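Local coordinates for protein aminoglycoside 6-N-acetyltransferase type Ib11 (PDB 2PRB) that probably transfers an acetyl group from acetyl-CoA to the 6'-amino group of aminoglycosides such as kanamycin B, conferring antibiotic resistance, at residues R102-L107 / I139-S144. The protein carries 2 engineered substitutions. Sequence-based numbering, arbitrary orientation.
Sequences RGIDQL and IQTDPS. Engineered in segment 102-107: Gln106 (natural residue Leu), Leu107 (natural residue Ser). With COA (coenzyme A), chain B.
Three waters hydrogen-bond to Asp142 OD1 and tie it to 102-107. One also bonds the carbonyl O of Ile104. A second bonds Asp105 OD1, and a third Asp105 OD2. The two carboxylates are close as well: Asp105 OD1 lies 3.7 Å from Asp142 OD1, with the planes 56° apart. Asp142 holds CG between its backbone N and carbonyl carbon (chi1 66°), which brings the carboxylate back toward Asp105.

The waters sit where the two strands part. Before that point the strands run parallel and bond directly. Gln140 N donates to Arg102 O at 2.7 Å, and Ile104 N donates to Gln140 O at 3.1 Å. Gln140 CG packs alongside Gly103, 3.5 Å from its CA, and the amide oxygen OE1 goes on to bond the hydroxyl of Tyr83.

On the other face two isoleucines meet: Ile104 CG2 lies 3.9 Å from Ile139 CG2, and Leu130 of helix 118-131 packs on both. Thr141 turns its methyl to the Ile104 carbonyl, with CG2 3.2 Å from O. Its OG1 lies 3.5 Å from Ile104 CG1 and has no polar partner in the model.

This is the parallel pair of a beta-alpha-beta unit, with helix 118-131 as the crossover. Its splayed strands are characteristic of the GNAT fold, where the gap receives the cofactor. Coenzyme A N4P makes a weak hydrogen bond to the O of Gln106, an engineered residue, and the cofactor sulfur S1P lies 3.8 Å from Pro143 CA. Beside this cleft, the waters spread across two acidic groups and the Ile104 carbonyl, where one takes the place of a direct strand-to-strand bond, and probably ease the repulsion between the carboxylates.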
loop_
_atom_site.group_PDB
_atom_site.type_symbol
_atom_site.label_atom_id
_atom_site.label_comp_id
_atom_site.label_asym_id
_atom_site.label_seq_id
_atom_site.Cartn_x
_atom_site.Cartn_y
_atom_site.Cartn_z
ATOM N N ARG A 102 -4.569 -2.793 9.896
ATOM C CA ARG A 102 -3.674 -3.010 8.762
ATOM C C ARG A 102 -3.436 -1.688 8.049
ATOM O O ARG A 102 -4.345 -0.871 7.937
ATOM C CB ARG A 102 -4.267 -4.005 7.762
ATOM C CG ARG A 102 -4.523 -5.407 8.307
ATOM C CD ARG A 102 -3.235 -6.190 8.556
ATOM N NE ARG A 102 -3.523 -7.486 9.182
ATOM C CZ ARG A 102 -3.689 -7.674 10.489
ATOM N NH1 ARG A 102 -3.586 -6.657 11.339
ATOM N NH2 ARG A 102 -3.955 -8.891 10.954
ATOM N N GLY A 103 -2.215 -1.485 7.574
ATOM C CA GLY A 103 -1.909 -0.342 6.721
ATOM C C GLY A 103 -1.600 -0.802 5.313
ATOM O O GLY A 103 -1.224 -1.958 5.101
ATOM N N ILE A 104 -1.764 0.094 4.342
ATOM C CA ILE A 104 -1.458 -0.241 2.950
ATOM C C ILE A 104 -0.626 0.832 2.258
ATOM O O ILE A 104 -0.649 2.003 2.644
ATOM C CB ILE A 104 -2.732 -0.538 2.095
ATOM C CG1 ILE A 104 -3.667 0.682 2.045
ATOM C CG2 ILE A 104 -3.452 -1.793 2.602
ATOM C CD1 ILE A 104 -4.749 0.594 0.973
ATOM N N ASP A 105 0.115 0.397 1.241
ATOM C CA ASP A 105 0.847 1.271 0.334
ATOM C C ASP A 105 0.799 0.627 -1.042
ATOM O O ASP A 105 0.725 -0.598 -1.148
ATOM C CB ASP A 105 2.301 1.423 0.783
ATOM C CG ASP A 105 2.452 2.329 1.987
ATOM O OD1 ASP A 105 2.171 3.541 1.868
ATOM O OD2 ASP A 105 2.870 1.831 3.051
ATOM N N GLN A 106 0.829 1.438 -2.098
ATOM C CA GLN A 106 0.760 0.888 -3.453
ATOM C C GLN A 106 1.252 1.852 -4.523
ATOM O O GLN A 106 1.340 3.060 -4.296
ATOM C CB GLN A 106 -0.661 0.389 -3.787
ATOM C CG GLN A 106 -1.708 1.478 -4.036
ATOM C CD GLN A 106 -1.937 2.368 -2.834
ATOM O OE1 GLN A 106 -1.801 3.590 -2.923
ATOM N NE2 GLN A 106 -2.269 1.763 -1.696
ATOM N N LEU A 107 1.566 1.294 -5.688
ATOM C CA LEU A 107 2.025 2.066 -6.835
ATOM C C LEU A 107 1.570 1.396 -8.129
ATOM O O LEU A 107 1.426 0.173 -8.185
ATOM C CB LEU A 107 3.557 2.197 -6.812
ATOM C CG LEU A 107 4.422 0.934 -6.952
ATOM C CD1 LEU A 107 4.712 0.606 -8.422
ATOM C CD2 LEU A 107 5.723 1.099 -6.183
ATOM N N ILE A 139 -8.546 -0.545 8.171
ATOM C CA ILE A 139 -7.413 -0.299 7.273
ATOM C C ILE A 139 -7.018 1.171 7.360
ATOM O O ILE A 139 -7.884 2.041 7.406
ATOM C CB ILE A 139 -7.725 -0.644 5.783
ATOM C CG1 ILE A 139 -8.582 -1.914 5.655
ATOM C CG2 ILE A 139 -6.433 -0.751 4.968
ATOM C CD1 ILE A 139 -7.936 -3.186 6.151
ATOM N N GLN A 140 -5.714 1.430 7.389
ATOM C CA GLN A 140 -5.181 2.793 7.389
ATOM C C GLN A 140 -4.294 3.034 6.174
ATOM O O GLN A 140 -3.734 2.094 5.596
ATOM C CB GLN A 140 -4.378 3.067 8.666
ATOM C CG GLN A 140 -3.093 2.246 8.772
ATOM C CD GLN A 140 -2.237 2.588 9.975
ATOM O OE1 GLN A 140 -1.004 2.634 9.884
ATOM N NE2 GLN A 140 -2.875 2.812 11.108
ATOM N N THR A 141 -4.185 4.299 5.779
ATOM C CA THR A 141 -3.140 4.714 4.848
ATOM C C THR A 141 -2.529 6.031 5.318
ATOM O O THR A 141 -3.142 6.758 6.101
ATOM C CB THR A 141 -3.626 4.849 3.393
ATOM O OG1 THR A 141 -4.665 3.898 3.116
ATOM C CG2 THR A 141 -2.464 4.577 2.478
ATOM N N ASP A 142 -1.319 6.327 4.841
ATOM C CA ASP A 142 -0.595 7.530 5.265
ATOM C C ASP A 142 0.086 8.272 4.103
ATOM O O ASP A 142 1.318 8.397 4.083
ATOM C CB ASP A 142 0.416 7.192 6.372
ATOM C CG ASP A 142 1.556 6.294 5.890
ATOM O OD1 ASP A 142 1.349 5.466 4.976
ATOM O OD2 ASP A 142 2.673 6.422 6.434
ATOM N N PRO A 143 -0.707 8.772 3.134
ATOM C CA PRO A 143 -0.094 9.552 2.059
ATOM C C PRO A 143 0.440 10.873 2.605
ATOM O O PRO A 143 -0.085 11.383 3.599
ATOM C CB PRO A 143 -1.259 9.806 1.098
ATOM C CG PRO A 143 -2.480 9.736 1.963
ATOM C CD PRO A 143 -2.172 8.673 2.973
ATOM N N SER A 144 1.489 11.407 1.981
ATOM C CA SER A 144 2.018 12.706 2.382
ATOM C C SER A 144 1.005 13.790 2.000
ATOM O O SER A 144 0.229 13.603 1.058
ATOM C CB SER A 144 3.375 12.973 1.723
ATOM O OG SER A 144 3.227 13.260 0.346
HETATM N N1A COA B . -5.265 17.288 -6.737
HETATM C C2A COA B . -6.517 16.761 -6.472
HETATM N N3A COA B . -6.934 15.617 -7.131
HETATM C C4A COA B . -6.121 15.009 -8.037
HETATM C C5A COA B . -4.859 15.522 -8.314
HETATM C C6A COA B . -4.430 16.674 -7.656
HETATM N N6A COA B . -3.178 17.100 -7.792
HETATM N N7A COA B . -4.282 14.723 -9.241
HETATM C C8A COA B . -5.141 13.725 -9.552
HETATM N N9A COA B . -6.286 13.890 -8.815
HETATM C C1B COA B . -7.421 12.955 -8.683
HETATM C C2B COA B . -8.077 12.597 -10.007
HETATM O O2B COA B . -8.985 13.597 -10.406
HETATM C C3B COA B . -8.763 11.284 -9.676
HETATM O O3B COA B . -10.040 11.511 -9.122
HETATM P P3B COA B . -11.399 11.571 -9.986
HETATM O O7A COA B . -11.758 10.173 -10.427
HETATM O O8A COA B . -11.223 12.457 -11.197
HETATM O O9A COA B . -12.496 12.130 -9.111
HETATM C C4B COA B . -7.899 10.691 -8.570
HETATM O O4B COA B . -7.038 11.721 -8.111
HETATM C C5B COA B . -7.072 9.505 -9.044
HETATM O O5B COA B . -7.844 8.324 -9.040
HETATM P P1A COA B . -7.254 7.022 -9.782
HETATM O O1A COA B . -7.289 7.223 -11.277
HETATM O O2A COA B . -7.980 5.762 -9.371
HETATM O O3A COA B . -5.740 7.012 -9.231
HETATM P P2A COA B . -4.543 6.216 -9.947
HETATM O O4A COA B . -5.098 5.186 -10.900
HETATM O O5A COA B . -3.590 7.165 -10.634
HETATM O O6A COA B . -3.825 5.488 -8.704
HETATM C CBP COA B . -1.916 5.918 -7.267
HETATM C CCP COA B . -3.383 6.227 -7.579
HETATM C CDP COA B . -1.517 6.727 -6.033
HETATM C CEP COA B . -1.800 4.427 -6.939
HETATM C CAP COA B . -1.044 6.276 -8.484
HETATM O OAP COA B . -1.309 7.584 -8.958
HETATM C C9P COA B . 0.433 6.071 -8.263
HETATM O O9P COA B . 0.978 4.783 -8.389
HETATM N N8P COA B . 1.170 7.142 -7.957
HETATM C C7P COA B . 2.624 7.107 -7.874
HETATM C C6P COA B . 3.145 6.440 -6.598
HETATM C C5P COA B . 2.392 6.905 -5.368
HETATM O O5P COA B . 2.083 8.099 -5.221
HETATM N N4P COA B . 2.093 5.966 -4.469
HETATM C C3P COA B . 1.249 6.238 -3.320
HETATM C C2P COA B . 2.026 6.848 -2.160
HETATM S S1P COA B . 0.985 7.098 -0.699
HETATM O O HOH W 1 -0.015 3.188 5.191
HETATM O O HOH W 2 2.608 5.939 2.668
HETATM O O HOH W 3 3.392 3.562 5.374
#